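Local coordinates for protein NADH:ubiquinone oxidoreductase, Na translocating, F subunit (Porphyromonas gingivalis, PDB 2R6H) that belongs to the ferredoxin reductase-like flavoproteins, with FAD- and NAD-binding domains, and binds flavin-adenine dinucleotide, at residues 49-54 against 82-87. Numbering follows the deposited sequence.
Sequences IPKYNI and EEETVR. With FAD (flavin-adenine dinucleotide), chain H.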
ATOM      1  N   ILE A  49      17.356   8.824  -1.834  1.00 33.47           N
ATOM      2  CA  ILE A  49      18.163   7.637  -1.675  1.00 32.74           C
ATOM      3  C   ILE A  49      19.592   7.981  -2.117  1.00 34.21           C
ATOM      4  O   ILE A  49      19.813   8.385  -3.268  1.00 35.40           O
ATOM      5  CB  ILE A  49      17.626   6.499  -2.545  1.00 31.73           C
ATOM      6  CG1 ILE A  49      16.470   5.795  -1.848  1.00 31.33           C
ATOM      7  CG2 ILE A  49      18.693   5.495  -2.771  1.00 32.20           C
ATOM      8  CD1 ILE A  49      15.176   6.499  -2.000  1.00 34.52           C
ATOM      9  N   PRO A  50      20.574   7.813  -1.212  1.00 30.77           N
ATOM     10  CA  PRO A  50      21.959   8.204  -1.480  1.00 32.46           C
ATOM     11  C   PRO A  50      22.740   7.079  -2.150  1.00 33.26           C
ATOM     12  O   PRO A  50      22.182   6.001  -2.385  1.00 32.69           O
ATOM     13  CB  PRO A  50      22.494   8.402  -0.075  1.00 31.95           C
ATOM     14  CG  PRO A  50      21.899   7.214   0.635  1.00 30.64           C
ATOM     15  CD  PRO A  50      20.490   7.047   0.045  1.00 29.55           C
ATOM     16  N   LYS A  51      24.012   7.328  -2.455  1.00 43.00           N
ATOM     17  CA  LYS A  51      24.891   6.252  -2.886  1.00 43.51           C
ATOM     18  C   LYS A  51      25.018   5.301  -1.700  1.00 42.86           C
ATOM     19  O   LYS A  51      25.049   5.741  -0.555  1.00 43.01           O
ATOM     20  CB  LYS A  51      26.260   6.796  -3.300  1.00 45.46           C
ATOM     21  CG  LYS A  51      26.225   7.697  -4.533  1.00 47.61           C
ATOM     22  CD  LYS A  51      27.632   8.115  -5.030  1.00 51.18           C
ATOM     23  CE  LYS A  51      28.383   6.945  -5.677  1.00 53.14           C
ATOM     24  NZ  LYS A  51      29.601   7.346  -6.445  1.00 55.23           N
ATOM     25  N   TYR A  52      25.071   4.002  -1.965  1.00 42.95           N
ATOM     26  CA  TYR A  52      25.109   3.043  -0.878  1.00 42.43           C
ATOM     27  C   TYR A  52      25.298   1.600  -1.331  1.00 42.91           C
ATOM     28  O   TYR A  52      25.286   1.279  -2.516  1.00 43.55           O
ATOM     29  CB  TYR A  52      23.823   3.135  -0.064  1.00 41.09           C
ATOM     30  CG  TYR A  52      22.694   2.372  -0.701  1.00 41.00           C
ATOM     31  CD1 TYR A  52      21.783   3.008  -1.525  1.00 41.47           C
ATOM     32  CD2 TYR A  52      22.557   1.004  -0.508  1.00 41.33           C
ATOM     33  CE1 TYR A  52      20.760   2.309  -2.124  1.00 40.98           C
ATOM     34  CE2 TYR A  52      21.540   0.297  -1.102  1.00 41.55           C
ATOM     35  CZ  TYR A  52      20.640   0.954  -1.912  1.00 40.26           C
ATOM     36  OH  TYR A  52      19.615   0.257  -2.518  1.00 39.49           O
ATOM     37  N   ASN A  53      25.433   0.729  -0.345  1.00 52.90           N
ATOM     38  CA  ASN A  53      25.727  -0.665  -0.560  1.00 53.13           C
ATOM     39  C   ASN A  53      25.003  -1.442   0.518  1.00 51.97           C
ATOM     40  O   ASN A  53      25.145  -1.102   1.682  1.00 52.56           O
ATOM     41  CB  ASN A  53      27.223  -0.843  -0.357  1.00 54.70           C
ATOM     42  CG  ASN A  53      27.764  -2.076  -1.029  1.00 56.58           C
ATOM     43  OD1 ASN A  53      27.140  -3.137  -1.008  1.00 58.68           O
ATOM     44  ND2 ASN A  53      28.940  -1.946  -1.631  1.00 59.16           N
ATOM     45  N   ILE A  54      24.227  -2.467   0.174  1.00 40.70           N
ATOM     46  CA  ILE A  54      23.700  -3.320   1.246  1.00 40.08           C
ATOM     47  C   ILE A  54      23.336  -4.779   1.014  1.00 38.73           C
ATOM     48  O   ILE A  54      22.668  -5.126   0.052  1.00 38.76           O
ATOM     49  CB  ILE A  54      22.521  -2.700   2.003  1.00 39.92           C
ATOM     50  CG1 ILE A  54      22.590  -3.208   3.453  1.00 43.65           C
ATOM     51  CG2 ILE A  54      21.207  -3.044   1.318  1.00 39.23           C
ATOM     52  CD1 ILE A  54      21.288  -3.223   4.189  1.00 47.37           C
ATOM     53  N   GLU A  82      24.812   3.479  -7.235  1.00 49.21           N
ATOM     54  CA  GLU A  82      25.984   4.304  -7.504  1.00 51.83           C
ATOM     55  C   GLU A  82      25.653   5.727  -7.919  1.00 52.80           C
ATOM     56  O   GLU A  82      26.522   6.455  -8.384  1.00 54.53           O
ATOM     57  CB  GLU A  82      26.885   3.653  -8.551  1.00 53.15           C
ATOM     58  CG  GLU A  82      27.356   2.253  -8.171  1.00 55.91           C
ATOM     59  CD  GLU A  82      28.208   1.599  -9.258  1.00 62.40           C
ATOM     60  OE1 GLU A  82      29.398   1.980  -9.389  1.00 65.93           O
ATOM     61  OE2 GLU A  82      27.690   0.697  -9.962  1.00 64.26           O
ATOM     62  N   GLU A  83      24.403   6.132  -7.738  1.00 63.72           N
ATOM     63  CA  GLU A  83      24.030   7.506  -8.034  1.00 65.87           C
ATOM     64  C   GLU A  83      22.802   7.964  -7.242  1.00 64.13           C
ATOM     65  O   GLU A  83      21.759   7.311  -7.253  1.00 63.10           O
ATOM     66  CB  GLU A  83      23.816   7.677  -9.540  1.00 67.65           C
ATOM     67  CG  GLU A  83      23.979   9.110 -10.050  1.00 73.61           C
ATOM     68  CD  GLU A  83      23.232   9.355 -11.359  1.00 79.29           C
ATOM     69  OE1 GLU A  83      22.520   8.425 -11.808  1.00 80.84           O
ATOM     70  OE2 GLU A  83      23.355  10.471 -11.928  1.00 81.46           O
ATOM     71  N   GLU A  84      22.943   9.090  -6.551  1.00 52.37           N
ATOM     72  CA  GLU A  84      21.856   9.644  -5.753  1.00 50.82           C
ATOM     73  C   GLU A  84      20.583   9.740  -6.565  1.00 49.58           C
ATOM     74  O   GLU A  84      20.621  10.059  -7.748  1.00 50.60           O
ATOM     75  CB  GLU A  84      22.237  11.009  -5.183  1.00 52.23           C
ATOM     76  CG  GLU A  84      23.074  10.912  -3.921  1.00 56.70           C
ATOM     77  CD  GLU A  84      23.958  12.136  -3.689  1.00 66.71           C
ATOM     78  OE1 GLU A  84      23.413  13.266  -3.619  1.00 69.39           O
ATOM     79  OE2 GLU A  84      25.198  11.961  -3.570  1.00 70.14           O
ATOM     80  N   THR A  85      19.459   9.446  -5.921  1.00 54.97           N
ATOM     81  CA  THR A  85      18.162   9.447  -6.595  1.00 54.85           C
ATOM     82  C   THR A  85      17.002   9.733  -5.650  1.00 52.28           C
ATOM     83  O   THR A  85      17.176   9.877  -4.450  1.00 51.58           O
ATOM     84  CB  THR A  85      17.897   8.115  -7.334  1.00 54.75           C
ATOM     85  OG1 THR A  85      16.780   8.273  -8.222  1.00 55.98           O
ATOM     86  CG2 THR A  85      17.617   6.993  -6.341  1.00 52.80           C
ATOM     87  N   VAL A  86      15.810   9.812  -6.212  1.00 45.28           N
ATOM     88  CA  VAL A  86      14.638  10.216  -5.462  1.00 43.75           C
ATOM     89  C   VAL A  86      13.495   9.243  -5.773  1.00 42.44           C
ATOM     90  O   VAL A  86      13.385   8.743  -6.892  1.00 43.96           O
ATOM     91  CB  VAL A  86      14.262  11.691  -5.820  1.00 44.92           C
ATOM     92  CG1 VAL A  86      13.045  12.167  -5.043  1.00 44.15           C
ATOM     93  CG2 VAL A  86      15.433  12.609  -5.544  1.00 46.21           C
ATOM     94  N   ARG A  87      12.649   8.948  -4.797  1.00 38.19           N
ATOM     95  CA  ARG A  87      11.599   7.968  -5.049  1.00 37.51           C
ATOM     96  C   ARG A  87      10.293   8.303  -4.353  1.00 37.08           C
ATOM     97  O   ARG A  87      10.282   8.908  -3.275  1.00 37.34           O
ATOM     98  CB  ARG A  87      12.052   6.563  -4.657  1.00 36.49           C
ATOM     99  CG  ARG A  87      11.256   5.483  -5.339  1.00 35.50           C
ATOM    100  CD  ARG A  87      11.450   5.515  -6.844  1.00 38.05           C
ATOM    101  NE  ARG A  87      12.560   4.667  -7.275  1.00 40.06           N
ATOM    102  CZ  ARG A  87      13.724   5.113  -7.745  1.00 42.59           C
ATOM    103  NH1 ARG A  87      14.673   4.253  -8.102  1.00 43.58           N
ATOM    104  NH2 ARG A  87      13.946   6.417  -7.864  1.00 42.07           N
TER
HETATM  105  PA  FAD H   1      13.807   0.057  -8.763  1.00 65.31           P
HETATM  106  O1A FAD H   1      13.057   1.245  -9.354  1.00 65.82           O
HETATM  107  O2A FAD H   1      15.333   0.195  -8.793  1.00 63.78           O
HETATM  108  O5B FAD H   1      13.372  -1.321  -9.508  1.00 69.93           O
HETATM  109  C5B FAD H   1      12.040  -1.803  -9.413  1.00 73.91           C
HETATM  110  C4B FAD H   1      11.985  -3.283  -9.771  1.00 77.06           C
HETATM  111  O4B FAD H   1      12.450  -3.474 -11.094  1.00 79.15           O
HETATM  112  C3B FAD H   1      12.863  -4.126  -8.859  1.00 77.72           C
HETATM  113  O3B FAD H   1      12.108  -5.219  -8.398  1.00 79.49           O
HETATM  114  C2B FAD H   1      13.994  -4.628  -9.731  1.00 78.41           C
HETATM  115  O2B FAD H   1      14.316  -5.959  -9.395  1.00 76.11           O
HETATM  116  C1B FAD H   1      13.392  -4.538 -11.130  1.00 82.28           C
HETATM  117  N9A FAD H   1      14.394  -4.365 -12.220  1.00 84.71           N
HETATM  118  C8A FAD H   1      15.431  -3.459 -12.297  1.00 84.99           C
HETATM  119  N7A FAD H   1      16.089  -3.648 -13.470  1.00 85.46           N
HETATM  120  C5A FAD H   1      15.487  -4.662 -14.152  1.00 85.27           C
HETATM  121  C6A FAD H   1      15.739  -5.270 -15.391  1.00 83.85           C
HETATM  122  N6A FAD H   1      16.802  -4.920 -16.116  1.00 83.81           N
HETATM  123  N1A FAD H   1      14.928  -6.309 -15.828  1.00 84.26           N
HETATM  124  C2A FAD H   1      13.871  -6.748 -15.046  1.00 84.83           C
HETATM  125  N3A FAD H   1      13.623  -6.146 -13.821  1.00 85.05           N
HETATM  126  C4A FAD H   1      14.418  -5.122 -13.378  1.00 85.45           C
HETATM  127  N1  FAD H   1       5.686   2.043  -3.600  1.00 32.54           N
HETATM  128  C2  FAD H   1       5.432   1.624  -2.320  1.00 32.10           C
HETATM  129  O2  FAD H   1       5.955   0.586  -1.938  1.00 32.25           O
HETATM  130  N3  FAD H   1       4.600   2.368  -1.497  1.00 30.99           N
HETATM  131  C4  FAD H   1       4.014   3.549  -1.945  1.00 31.77           C
HETATM  132  O4  FAD H   1       3.265   4.256  -1.249  1.00 31.42           O
HETATM  133  C4X FAD H   1       4.283   3.961  -3.238  1.00 31.92           C
HETATM  134  N5  FAD H   1       3.708   5.129  -3.690  1.00 32.45           N
HETATM  135  C5X FAD H   1       3.966   5.533  -4.985  1.00 31.73           C
HETATM  136  C6  FAD H   1       3.373   6.706  -5.439  1.00 32.49           C
HETATM  137  C7  FAD H   1       3.609   7.158  -6.731  1.00 32.48           C
HETATM  138  C7M FAD H   1       2.951   8.436  -7.179  1.00 32.12           C
HETATM  139  C8  FAD H   1       4.446   6.417  -7.569  1.00 31.52           C
HETATM  140  C8M FAD H   1       4.712   6.876  -8.966  1.00 31.63           C
HETATM  141  C9  FAD H   1       5.032   5.244  -7.109  1.00 31.33           C
HETATM  142  C9A FAD H   1       4.801   4.791  -5.819  1.00 31.03           C
HETATM  143  N10 FAD H   1       5.378   3.620  -5.354  1.00 31.60           N
HETATM  144  C10 FAD H   1       5.115   3.206  -4.068  1.00 31.72           C
HETATM  145  C1' FAD H   1       6.439   2.882  -6.116  1.00 33.86           C
HETATM  146  C2' FAD H   1       7.795   3.368  -5.633  1.00 37.56           C
HETATM  147  O2' FAD H   1       7.913   4.741  -5.915  1.00 38.71           O
HETATM  148  C3' FAD H   1       8.950   2.629  -6.300  1.00 41.60           C
HETATM  149  O3' FAD H   1       8.723   2.466  -7.681  1.00 42.85           O
HETATM  150  C4' FAD H   1       9.160   1.292  -5.616  1.00 44.24           C
HETATM  151  O4' FAD H   1       9.649   1.576  -4.332  1.00 48.87           O
HETATM  152  C5' FAD H   1      10.196   0.453  -6.343  1.00 46.07           C
HETATM  153  O5' FAD H   1      11.280   1.287  -6.679  1.00 49.50           O
HETATM  154  P   FAD H   1      12.775   0.865  -6.260  1.00 52.59           P
HETATM  155  O1P FAD H   1      13.707   2.047  -6.383  1.00 52.07           O
HETATM  156  O2P FAD H   1      12.773   0.270  -4.876  1.00 54.56           O
HETATM  157  O3P FAD H   1      13.174  -0.265  -7.311  1.00 58.04           O
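Glu82 meets Lys51 with its carbonyl: the lysine chain, bent at chi3 (72°), lays its CE 3.3 Å from Glu82 O. The ammonium lies in an acidic neighbourhood without touching a carboxylate, Lys51 NZ standing 6.1 Å from Glu82 OE1, so attraction there is probably long-range; long, charged chains suit this exposed turn. Glu84 uses its aliphatic part, CG resting 3.8 Å from Pro50 CA, and its CA makes a bent CA-H...O contact with Ile49 O. Thr85 and Ile49 form an antiparallel hydrogen-bonded pair: Thr85 N gives a nearly straight bond to Ile49 O (2.9 Å, 165°), and Ile49 N returns one to Thr85 O. Side by side on the same sheet face, Thr85 CG2 packs 3.8 Å from Ile49 CB; the beta-branched threonine offers a methyl to isoleucine while OG1, anti to the backbone N, takes a weak bond from Arg87 NH2. Val86 O takes a bent bond from the same NH2 (130°), from above the carbonyl plane, which probably helps hold the guanidinium's rotation. Arg87 sets CB against Ile49 CD1, then bends at chi2 and chi3 so that NE and NH1 share FAD O1P, two bent bonds of 3.0 Å; its positive charge would help neutralise the pyrophosphate. Arg87 opens an Arg-x-Tyr-Ser sequence, as in ferredoxin reductase-type FAD-binding barrels. The pair joins outer strand 85-90 to strand 44-49, with helix 127-132 packed against Ile49, Thr85 and Arg87.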